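Local structure of invasion protein INVA (Salmonella enterica, 2X49) at residues 176-187 with 209-219. The protein acts as an inner-membrane protein of the type III secretion export apparatus, represented by its C-terminal domain, and is involved in invasion of intestinal epithelial cells. Sequence-based numbering, arbitrary orientation.
Sequences RISEVLQRLLSE and KDVINLVEHIR
R176 and K209 O make the one direct hydrogen bond between the two segments, an example of arginines closing both ends of an apolar helix-helix seam. R176 NH1 donates over 2.8 Å to K209 O, from above the carbonyl plane; bends at chi2 (54°) and chi3 (49°) curl the guanidinium back over V211, whose CB lies against one face. R176 NE reaches E179 OE1 in a weak, 3.5 Å salt bridge. Between the ends, V180 CG2 packs on L214 CD2 (3.8 Å), V215 CG2 sits over the V180 backbone, and L184 sends CD1 to I218 CG2 and CD2 onto R219 CG (3.7 Å). R183 lays its guanidinium over I212 CD1.

At the far end water 1 donates to R183 O and, weakly, to E187 OE1 while accepting from R219 NH1; water 2 links R219 NH2 to E187 O. Both lie in the guanidinium plane, whereas E187 OE2, 3.7 Å from R219 NH1, is well out of it, a long salt bridge of charges only. R219 NE also pairs with E320, and E187 OE2 with R299. D210, its OD1 bonded to S259, N-caps helix 211-221: OD2 accepts from N213 N and weakly from I212 N. Crossing at -61°, the helices pack beside helix 194-204, with helix 147-158 behind 174-185 and helix 299-306 flanking I212 and E216.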
ATOM      1  N   ARG A 176      22.357   2.256  -2.519  1.00 15.28           N
ATOM      2  CA  ARG A 176      21.688   1.078  -3.088  1.00 15.22           C
ATOM      3  C   ARG A 176      20.713   0.473  -2.087  1.00 15.22           C
ATOM      4  O   ARG A 176      19.590   0.152  -2.422  1.00 14.85           O
ATOM      5  CB  ARG A 176      22.731   0.033  -3.562  1.00 14.85           C
ATOM      6  CG  ARG A 176      22.177  -1.246  -4.000  1.00 16.02           C
ATOM      7  CD  ARG A 176      21.130  -1.177  -5.036  1.00 17.88           C
ATOM      8  NE  ARG A 176      21.457  -0.344  -6.169  1.00 22.15           N
ATOM      9  CZ  ARG A 176      22.005  -0.773  -7.293  1.00 27.03           C
ATOM     10  NH1 ARG A 176      22.310  -2.050  -7.446  1.00 30.93           N
ATOM     11  NH2 ARG A 176      22.238   0.087  -8.263  1.00 26.00           N
ATOM     12  N   ILE A 177      21.147   0.428  -0.840  1.00 15.30           N
ATOM     13  CA  ILE A 177      20.273  -0.086   0.226  1.00 14.84           C
ATOM     14  C   ILE A 177      19.015   0.816   0.328  1.00 14.72           C
ATOM     15  O   ILE A 177      17.873   0.329   0.446  1.00 14.12           O
ATOM     16  CB  ILE A 177      20.982  -0.214   1.548  1.00 14.54           C
ATOM     17  CG1 ILE A 177      22.095  -1.291   1.443  1.00 15.07           C
ATOM     18  CG2 ILE A 177      19.915  -0.568   2.634  1.00 14.84           C
ATOM     19  CD1 ILE A 177      23.104  -1.208   2.630  1.00 17.28           C
ATOM     20  N   SER A 178      19.226   2.111   0.228  1.00 14.58           N
ATOM     21  CA  SER A 178      18.154   3.123   0.429  1.00 14.92           C
ATOM     22  C   SER A 178      17.134   2.924  -0.680  1.00 14.50           C
ATOM     23  O   SER A 178      15.905   2.892  -0.467  1.00 15.11           O
ATOM     24  CB  SER A 178      18.669   4.550   0.432  1.00 15.68           C
ATOM     25  OG  SER A 178      17.650   5.494   0.795  1.00 17.57           O
ATOM     26  N   GLU A 179      17.662   2.686  -1.878  1.00 15.38           N
ATOM     27  CA  GLU A 179      16.814   2.402  -3.033  1.00 16.83           C
ATOM     28  C   GLU A 179      15.938   1.176  -2.881  1.00 16.38           C
ATOM     29  O   GLU A 179      14.732   1.173  -3.177  1.00 16.77           O
ATOM     30  CB  GLU A 179      17.610   2.334  -4.347  1.00 17.71           C
ATOM     31  CG  GLU A 179      18.099   3.657  -4.743  1.00 23.43           C
ATOM     32  CD  GLU A 179      19.169   3.618  -5.814  1.00 31.14           C
ATOM     33  OE1 GLU A 179      19.509   2.513  -6.298  1.00 36.16           O
ATOM     34  OE2 GLU A 179      19.689   4.711  -6.163  1.00 36.06           O
ATOM     35  N   VAL A 180      16.543   0.110  -2.379  1.00 15.95           N
ATOM     36  CA  VAL A 180      15.818  -1.143  -2.048  1.00 15.83           C
ATOM     37  C   VAL A 180      14.658  -0.874  -1.058  1.00 15.73           C
ATOM     38  O   VAL A 180      13.484  -1.220  -1.251  1.00 16.30           O
ATOM     39  CB  VAL A 180      16.731  -2.225  -1.521  1.00 17.45           C
ATOM     40  CG1 VAL A 180      15.934  -3.391  -0.981  1.00 17.25           C
ATOM     41  CG2 VAL A 180      17.658  -2.668  -2.649  1.00 15.95           C
ATOM     42  N   LEU A 181      14.982  -0.163  -0.024  1.00 14.14           N
ATOM     43  CA  LEU A 181      13.998   0.123   1.049  1.00 14.84           C
ATOM     44  C   LEU A 181      12.826   0.959   0.525  1.00 14.50           C
ATOM     45  O   LEU A 181      11.658   0.698   0.854  1.00 14.24           O
ATOM     46  CB  LEU A 181      14.694   0.803   2.244  1.00 13.83           C
ATOM     47  CG  LEU A 181      15.764   0.010   3.045  1.00 15.16           C
ATOM     48  CD1 LEU A 181      16.231   0.705   4.363  1.00 17.15           C
ATOM     49  CD2 LEU A 181      15.255  -1.375   3.403  1.00 20.17           C
ATOM     50  N   GLN A 182      13.141   2.019  -0.252  1.00 13.77           N
ATOM     51  CA  GLN A 182      12.103   2.870  -0.849  1.00 14.11           C
ATOM     52  C   GLN A 182      11.169   2.077  -1.743  1.00 15.09           C
ATOM     53  O   GLN A 182       9.956   2.290  -1.755  1.00 13.51           O
ATOM     54  CB  GLN A 182      12.698   4.054  -1.656  1.00 17.03           C
ATOM     55  CG  GLN A 182      13.296   5.140  -0.895  1.00 20.52           C
ATOM     56  CD  GLN A 182      13.924   6.154  -1.832  1.00 25.01           C
ATOM     57  OE1 GLN A 182      14.481   5.778  -2.873  1.00 30.01           O
ATOM     58  NE2 GLN A 182      13.852   7.441  -1.485  1.00 26.25           N
ATOM     59  N   ARG A 183      11.773   1.164  -2.502  1.00 15.81           N
ATOM     60  CA  ARG A 183      11.000   0.363  -3.447  1.00 16.43           C
ATOM     61  C   ARG A 183      10.096  -0.627  -2.748  1.00 17.24           C
ATOM     62  O   ARG A 183       8.994  -0.910  -3.197  1.00 17.50           O
ATOM     63  CB  ARG A 183      11.882  -0.228  -4.546  1.00 16.15           C
ATOM     64  CG  ARG A 183      12.402   0.843  -5.521  1.00 17.63           C
ATOM     65  CD  ARG A 183      13.492   0.328  -6.487  1.00 20.51           C
ATOM     66  NE  ARG A 183      13.988   1.414  -7.372  1.00 21.70           N
ATOM     67  CZ  ARG A 183      13.307   1.878  -8.408  1.00 25.50           C
ATOM     68  NH1 ARG A 183      12.163   1.328  -8.739  1.00 29.48           N
ATOM     69  NH2 ARG A 183      13.777   2.877  -9.141  1.00 27.99           N
ATOM     70  N   LEU A 184      10.523  -1.101  -1.588  1.00 16.41           N
ATOM     71  CA  LEU A 184       9.681  -1.998  -0.741  1.00 15.95           C
ATOM     72  C   LEU A 184       8.499  -1.188  -0.171  1.00 15.74           C
ATOM     73  O   LEU A 184       7.342  -1.514  -0.392  1.00 15.34           O
ATOM     74  CB  LEU A 184      10.483  -2.653   0.376  1.00 16.05           C
ATOM     75  CG  LEU A 184      11.528  -3.639  -0.105  1.00 15.17           C
ATOM     76  CD1 LEU A 184      12.380  -4.033   1.109  1.00 19.07           C
ATOM     77  CD2 LEU A 184      10.830  -4.821  -0.802  1.00 17.53           C
ATOM     78  N   LEU A 185       8.819  -0.054   0.431  1.00 14.00           N
ATOM     79  CA  LEU A 185       7.813   0.771   1.115  1.00 13.47           C
ATOM     80  C   LEU A 185       6.806   1.291   0.147  1.00 14.28           C
ATOM     81  O   LEU A 185       5.637   1.398   0.476  1.00 14.42           O
ATOM     82  CB  LEU A 185       8.482   1.925   1.872  1.00 12.73           C
ATOM     83  CG  LEU A 185       9.309   1.556   3.093  1.00 16.08           C
ATOM     84  CD1 LEU A 185      10.360   2.622   3.482  1.00 17.34           C
ATOM     85  CD2 LEU A 185       8.382   1.304   4.267  1.00 17.29           C
ATOM     86  N   SER A 186       7.247   1.594  -1.088  1.00 13.65           N
ATOM     87  CA  SER A 186       6.363   2.259  -2.068  1.00 15.56           C
ATOM     88  C   SER A 186       5.289   1.292  -2.518  1.00 15.47           C
ATOM     89  O   SER A 186       4.292   1.714  -3.124  1.00 17.97           O
ATOM     90  CB  SER A 186       7.116   2.827  -3.309  1.00 16.50           C
ATOM     91  OG  SER A 186       7.619   1.770  -4.094  1.00 22.62           O
ATOM     92  N   GLU A 187       5.530   0.024  -2.241  1.00 15.19           N
ATOM     93  CA  GLU A 187       4.582  -1.075  -2.575  1.00 15.71           C
ATOM     94  C   GLU A 187       3.925  -1.663  -1.304  1.00 14.99           C
ATOM     95  O   GLU A 187       3.364  -2.780  -1.274  1.00 16.72           O
ATOM     96  CB  GLU A 187       5.252  -2.168  -3.430  1.00 16.02           C
ATOM     97  CG  GLU A 187       5.542  -1.695  -4.881  1.00 20.58           C
ATOM     98  CD  GLU A 187       5.818  -2.871  -5.839  1.00 23.39           C
ATOM     99  OE1 GLU A 187       6.991  -3.046  -6.286  1.00 30.77           O
ATOM    100  OE2 GLU A 187       4.903  -3.675  -6.131  1.00 19.26           O
ATOM    101  N   LYS A 209      23.125  -6.915  -9.390  1.00 18.21           N
ATOM    102  CA  LYS A 209      23.559  -5.485  -9.406  1.00 19.05           C
ATOM    103  C   LYS A 209      22.510  -4.557 -10.002  1.00 19.82           C
ATOM    104  O   LYS A 209      22.631  -3.334  -9.954  1.00 21.09           O
ATOM    105  CB  LYS A 209      24.897  -5.313 -10.145  1.00 19.02           C
ATOM    106  CG  LYS A 209      26.100  -6.071  -9.525  1.00 19.26           C
ATOM    107  CD  LYS A 209      26.238  -5.814  -8.069  1.00 19.35           C
ATOM    108  CE  LYS A 209      27.512  -6.450  -7.503  1.00 20.90           C
ATOM    109  NZ  LYS A 209      27.533  -6.537  -6.053  1.00 18.17           N
ATOM    110  N   ASP A 210      21.473  -5.155 -10.555  1.00 19.27           N
ATOM    111  CA  ASP A 210      20.323  -4.392 -11.121  1.00 19.52           C
ATOM    112  C   ASP A 210      19.292  -4.213 -10.015  1.00 18.81           C
ATOM    113  O   ASP A 210      18.820  -5.162  -9.399  1.00 18.36           O
ATOM    114  CB  ASP A 210      19.710  -5.117 -12.310  1.00 20.22           C
ATOM    115  CG  ASP A 210      18.465  -4.432 -12.854  1.00 23.56           C
ATOM    116  OD1 ASP A 210      18.581  -3.723 -13.890  1.00 28.09           O
ATOM    117  OD2 ASP A 210      17.375  -4.620 -12.283  1.00 25.37           O
ATOM    118  N   VAL A 211      18.953  -2.973  -9.732  1.00 18.04           N
ATOM    119  CA  VAL A 211      18.158  -2.710  -8.526  1.00 18.06           C
ATOM    120  C   VAL A 211      16.751  -3.306  -8.554  1.00 18.91           C
ATOM    121  O   VAL A 211      16.234  -3.724  -7.528  1.00 17.63           O
ATOM    122  CB  VAL A 211      18.077  -1.195  -8.173  1.00 17.80           C
ATOM    123  CG1 VAL A 211      17.204  -0.446  -9.140  1.00 19.75           C
ATOM    124  CG2 VAL A 211      17.549  -1.046  -6.785  1.00 20.02           C
ATOM    125  N   ILE A 212      16.158  -3.339  -9.727  1.00 19.66           N
ATOM    126  CA  ILE A 212      14.746  -3.815  -9.855  1.00 20.82           C
ATOM    127  C   ILE A 212      14.724  -5.296  -9.545  1.00 19.72           C
ATOM    128  O   ILE A 212      13.936  -5.810  -8.734  1.00 18.46           O
ATOM    129  CB  ILE A 212      14.172  -3.582 -11.206  1.00 21.93           C
ATOM    130  CG1 ILE A 212      14.057  -2.087 -11.447  1.00 25.57           C
ATOM    131  CG2 ILE A 212      12.772  -4.181 -11.342  1.00 23.79           C
ATOM    132  CD1 ILE A 212      13.538  -1.381 -10.310  1.00 24.80           C
ATOM    133  N   ASN A 213      15.639  -5.949 -10.213  1.00 18.96           N
ATOM    134  CA  ASN A 213      15.793  -7.390 -10.056  1.00 19.22           C
ATOM    135  C   ASN A 213      16.084  -7.712  -8.592  1.00 18.97           C
ATOM    136  O   ASN A 213      15.532  -8.597  -8.022  1.00 17.95           O
ATOM    137  CB  ASN A 213      16.884  -7.956 -10.983  1.00 19.64           C
ATOM    138  CG  ASN A 213      16.472  -7.944 -12.439  1.00 21.65           C
ATOM    139  OD1 ASN A 213      15.327  -7.658 -12.769  1.00 28.34           O
ATOM    140  ND2 ASN A 213      17.420  -8.259 -13.326  1.00 26.26           N
ATOM    141  N   LEU A 214      17.012  -6.969  -7.995  1.00 17.50           N
ATOM    142  CA  LEU A 214      17.396  -7.189  -6.591  1.00 17.77           C
ATOM    143  C   LEU A 214      16.186  -7.090  -5.656  1.00 18.67           C
ATOM    144  O   LEU A 214      16.011  -7.898  -4.718  1.00 17.69           O
ATOM    145  CB  LEU A 214      18.521  -6.199  -6.152  1.00 17.58           C
ATOM    146  CG  LEU A 214      19.019  -6.305  -4.713  1.00 18.37           C
ATOM    147  CD1 LEU A 214      19.596  -7.705  -4.472  1.00 18.76           C
ATOM    148  CD2 LEU A 214      20.002  -5.171  -4.332  1.00 19.56           C
ATOM    149  N   VAL A 215      15.391  -6.056  -5.866  1.00 17.39           N
ATOM    150  CA  VAL A 215      14.189  -5.852  -5.057  1.00 17.39           C
ATOM    151  C   VAL A 215      13.266  -7.063  -5.108  1.00 17.92           C
ATOM    152  O   VAL A 215      12.747  -7.494  -4.095  1.00 17.04           O
ATOM    153  CB  VAL A 215      13.384  -4.555  -5.425  1.00 17.20           C
ATOM    154  CG1 VAL A 215      12.024  -4.601  -4.747  1.00 17.46           C
ATOM    155  CG2 VAL A 215      14.152  -3.363  -4.944  1.00 17.57           C
ATOM    156  N   GLU A 216      13.149  -7.648  -6.273  1.00 18.27           N
ATOM    157  CA  GLU A 216      12.266  -8.800  -6.424  1.00 18.22           C
ATOM    158  C   GLU A 216      12.746  -9.965  -5.537  1.00 19.53           C
ATOM    159  O   GLU A 216      11.954 -10.760  -4.981  1.00 18.72           O
ATOM    160  CB  GLU A 216      12.128  -9.201  -7.899  1.00 17.72           C
ATOM    161  CG  GLU A 216      10.858  -9.922  -8.171  1.00 20.71           C
ATOM    162  CD  GLU A 216       9.572  -9.083  -7.956  1.00 20.86           C
ATOM    163  OE1 GLU A 216       9.622  -7.821  -7.796  1.00 17.85           O
ATOM    164  OE2 GLU A 216       8.482  -9.694  -7.982  1.00 19.12           O
ATOM    165  N   HIS A 217      14.065 -10.144  -5.492  1.00 17.64           N
ATOM    166  CA  HIS A 217      14.624 -11.199  -4.677  1.00 17.58           C
ATOM    167  C   HIS A 217      14.398 -10.950  -3.189  1.00 17.46           C
ATOM    168  O   HIS A 217      14.139 -11.870  -2.395  1.00 17.54           O
ATOM    169  CB  HIS A 217      16.114 -11.440  -4.966  1.00 17.80           C
ATOM    170  CG  HIS A 217      16.392 -12.001  -6.326  1.00 19.43           C
ATOM    171  ND1 HIS A 217      15.954 -13.246  -6.725  1.00 19.31           N
ATOM    172  CD2 HIS A 217      17.115 -11.513  -7.367  1.00 23.51           C
ATOM    173  CE1 HIS A 217      16.347 -13.483  -7.966  1.00 22.68           C
ATOM    174  NE2 HIS A 217      17.076 -12.454  -8.369  1.00 22.71           N
ATOM    175  N   ILE A 218      14.537  -9.690  -2.821  1.00 17.90           N
ATOM    176  CA  ILE A 218      14.344  -9.268  -1.421  1.00 17.31           C
ATOM    177  C   ILE A 218      12.880  -9.524  -1.010  1.00 18.31           C
ATOM    178  O   ILE A 218      12.576 -10.091   0.049  1.00 18.18           O
ATOM    179  CB  ILE A 218      14.762  -7.814  -1.134  1.00 18.43           C
ATOM    180  CG1 ILE A 218      16.242  -7.580  -1.501  1.00 18.20           C
ATOM    181  CG2 ILE A 218      14.501  -7.456   0.313  1.00 17.98           C
ATOM    182  CD1 ILE A 218      17.170  -8.645  -1.023  1.00 19.90           C
ATOM    183  N   ARG A 219      11.990  -9.171  -1.915  1.00 18.66           N
ATOM    184  CA  ARG A 219      10.529  -9.391  -1.678  1.00 17.79           C
ATOM    185  C   ARG A 219      10.325 -10.858  -1.416  1.00 18.97           C
ATOM    186  O   ARG A 219       9.586 -11.298  -0.534  1.00 18.55           O
ATOM    187  CB  ARG A 219       9.675  -8.961  -2.858  1.00 17.60           C
ATOM    188  CG  ARG A 219       9.491  -7.492  -3.002  1.00 18.38           C
ATOM    189  CD  ARG A 219       8.577  -7.217  -4.142  1.00 17.19           C
ATOM    190  NE  ARG A 219       7.224  -7.760  -3.978  1.00 17.81           N
ATOM    191  CZ  ARG A 219       6.176  -7.031  -3.586  1.00 17.39           C
ATOM    192  NH1 ARG A 219       6.321  -5.708  -3.343  1.00 18.19           N
ATOM    193  NH2 ARG A 219       4.978  -7.614  -3.461  1.00 17.53           N
TER
HETATM  194  O   HOH W   1       8.447  -3.692  -3.936  1.00 14.55           O
HETATM  195  O   HOH W   2       3.406  -5.124  -2.728  1.00 13.75           O